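Long-range contact in N-acetylmuramoyl-L-alanine amidase domain-containing protein SAOUHSC_02979 (Staphylococcus aureus, PDB 5T1Q), which probably acts as a secreted amidase that cleaves cell-wall peptidoglycan, this chain holding its glucosaminidase-family and CHAP domains: residues A[5-10]-A[189-194]. Sequence-based numbering, arbitrary orientation.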
loop_
_atom_site.group_PDB
_atom_site.type_symbol
_atom_site.label_atom_id
_atom_site.label_comp_id
_atom_site.label_asym_id
_atom_site.label_seq_id
_atom_site.Cartn_x
_atom_site.Cartn_y
_atom_site.Cartn_z
ATOM N N GLN A 5 3.607 -18.098 4.221
ATOM C CA GLN A 5 3.438 -16.675 3.895
ATOM C C GLN A 5 2.925 -16.412 2.480
ATOM O O GLN A 5 2.535 -15.288 2.163
ATOM C CB GLN A 5 4.739 -15.877 4.110
ATOM C CG GLN A 5 4.956 -15.416 5.533
ATOM C CD GLN A 5 3.855 -14.494 6.013
ATOM O OE1 GLN A 5 3.125 -14.834 6.930
ATOM N NE2 GLN A 5 3.692 -13.350 5.356
ATOM N N LEU A 6 2.937 -17.429 1.627
ATOM C CA LEU A 6 2.480 -17.259 0.248
ATOM C C LEU A 6 1.127 -17.935 0.094
ATOM O O LEU A 6 0.693 -18.640 1.004
ATOM C CB LEU A 6 3.521 -17.822 -0.725
ATOM C CG LEU A 6 4.927 -17.208 -0.605
ATOM C CD1 LEU A 6 5.887 -17.934 -1.533
ATOM C CD2 LEU A 6 4.934 -15.710 -0.897
ATOM N N PRO A 7 0.423 -17.671 -1.024
ATOM C CA PRO A 7 -0.877 -18.316 -1.218
ATOM C C PRO A 7 -0.786 -19.835 -1.324
ATOM O O PRO A 7 0.074 -20.357 -2.032
ATOM C CB PRO A 7 -1.373 -17.735 -2.550
ATOM C CG PRO A 7 -0.650 -16.448 -2.706
ATOM C CD PRO A 7 0.682 -16.636 -2.044
ATOM N N THR A 8 -1.660 -20.525 -0.604
ATOM C CA THR A 8 -1.730 -21.974 -0.654
ATOM C C THR A 8 -2.621 -22.381 -1.820
ATOM O O THR A 8 -3.290 -21.542 -2.426
ATOM C CB THR A 8 -2.331 -22.557 0.631
ATOM O OG1 THR A 8 -3.665 -22.060 0.797
ATOM C CG2 THR A 8 -1.486 -22.178 1.839
ATOM N N GLN A 9 -2.635 -23.675 -2.114
ATOM C CA GLN A 9 -3.452 -24.215 -3.195
ATOM C C GLN A 9 -4.943 -23.966 -2.941
ATOM O O GLN A 9 -5.677 -23.591 -3.861
ATOM C CB GLN A 9 -3.158 -25.718 -3.370
ATOM C CG GLN A 9 -3.992 -26.458 -4.419
ATOM C CD GLN A 9 -3.851 -25.910 -5.839
ATOM O OE1 GLN A 9 -3.047 -25.009 -6.110
ATOM N NE2 GLN A 9 -4.644 -26.466 -6.759
ATOM N N ASP A 10 -5.370 -24.150 -1.689
ATOM C CA ASP A 10 -6.775 -23.963 -1.299
ATOM C C ASP A 10 -7.180 -22.477 -1.369
ATOM O O ASP A 10 -8.312 -22.150 -1.737
ATOM C CB ASP A 10 -7.012 -24.539 0.108
ATOM C CG ASP A 10 -8.484 -24.856 0.386
ATOM O OD1 ASP A 10 -9.366 -24.041 0.043
ATOM O OD2 ASP A 10 -8.757 -25.932 0.970
ATOM N N TYR A 189 8.611 -13.846 1.276
ATOM C CA TYR A 189 7.696 -13.219 2.221
ATOM C C TYR A 189 6.395 -12.729 1.593
ATOM O O TYR A 189 5.346 -12.782 2.241
ATOM C CB TYR A 189 8.395 -12.043 2.887
ATOM C CG TYR A 189 7.812 -11.675 4.228
ATOM C CD1 TYR A 189 8.269 -12.295 5.386
ATOM C CD2 TYR A 189 6.801 -10.722 4.344
ATOM C CE1 TYR A 189 7.748 -11.962 6.625
ATOM C CE2 TYR A 189 6.270 -10.391 5.577
ATOM C CZ TYR A 189 6.750 -11.016 6.716
ATOM O OH TYR A 189 6.245 -10.699 7.951
ATOM N N ALA A 190 6.473 -12.241 0.352
ATOM C CA ALA A 190 5.309 -11.702 -0.357
ATOM C C ALA A 190 5.343 -12.010 -1.844
ATOM O O ALA A 190 6.388 -12.368 -2.403
ATOM C CB ALA A 190 5.237 -10.196 -0.154
ATOM N N THR A 191 4.187 -11.876 -2.479
ATOM C CA THR A 191 4.059 -12.109 -3.916
ATOM C C THR A 191 4.311 -10.818 -4.712
ATOM O O THR A 191 4.627 -10.854 -5.906
ATOM C CB THR A 191 2.660 -12.638 -4.245
ATOM O OG1 THR A 191 1.689 -11.703 -3.772
ATOM C CG2 THR A 191 2.419 -13.972 -3.572
ATOM N N ASP A 192 4.167 -9.688 -4.034
ATOM C CA ASP A 192 4.374 -8.364 -4.627
ATOM C C ASP A 192 5.759 -8.318 -5.282
ATOM O O ASP A 192 6.763 -8.386 -4.589
ATOM C CB ASP A 192 4.236 -7.298 -3.515
ATOM C CG ASP A 192 4.316 -5.862 -4.030
ATOM O OD1 ASP A 192 4.708 -5.622 -5.195
ATOM O OD2 ASP A 192 3.974 -4.956 -3.236
ATOM N N PRO A 193 5.811 -8.181 -6.621
ATOM C CA PRO A 193 7.101 -8.201 -7.317
ATOM C C PRO A 193 7.959 -6.954 -7.101
ATOM O O PRO A 193 9.101 -6.929 -7.552
ATOM C CB PRO A 193 6.698 -8.344 -8.789
ATOM C CG PRO A 193 5.379 -7.667 -8.873
ATOM C CD PRO A 193 4.697 -7.896 -7.551
ATOM N N ASN A 194 7.410 -5.930 -6.440
ATOM C CA ASN A 194 8.171 -4.721 -6.129
ATOM C C ASN A 194 8.491 -4.664 -4.644
ATOM O O ASN A 194 8.872 -3.615 -4.147
ATOM C CB ASN A 194 7.375 -3.466 -6.512
ATOM C CG ASN A 194 7.125 -3.352 -8.000
ATOM O OD1 ASN A 194 6.008 -3.066 -8.422
ATOM N ND2 ASN A 194 8.157 -3.556 -8.798
#
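Thr191 OG1 is gripped by two groups of strand 119-128, Glu126 OE1 and the backbone N of Ala127, while the other branch of Thr191 meets Pro7. The hydroxyl sits between its own backbone N and carbonyl carbon (chi1 57°), and this turns CG2 anti to the carbonyl carbon. CG2 reaches Pro7 tip to tip, 3.5 Å from Pro7 CD. Leu6 adds to the apolar patch through one branch. Its CD2 rests on the backbone of Ala190, 3.8 Å from Ala190 C, and lies 4.1 Å from Thr191 CG2. Gln5 and Tyr189 lie side by side and point the same way. Gln5 NE2 stands over one face of the ring, offset toward the rim and 3.9 Å from Tyr189 CE2. The amide and ring planes are 35° apart. The polar ends of this buried pair are satisfied by one loop: Gln5 OE1 accepts from Lys112 N, Gln5 NE2 donates to Gly110 O, and Tyr189 OH pairs with Phe109 O. These bonds fix the rotation of the Gln5 amide. The contact is structural packing that joins the N-terminal segment to the glucosaminidase-family domain. Residues 5-7 precede helix 9-13, and residues 189-194 link helix 178-185 to helix 195-205. Pro7 also packs on strand 131-140, and Tyr189 on helices 82-93 and 195-205.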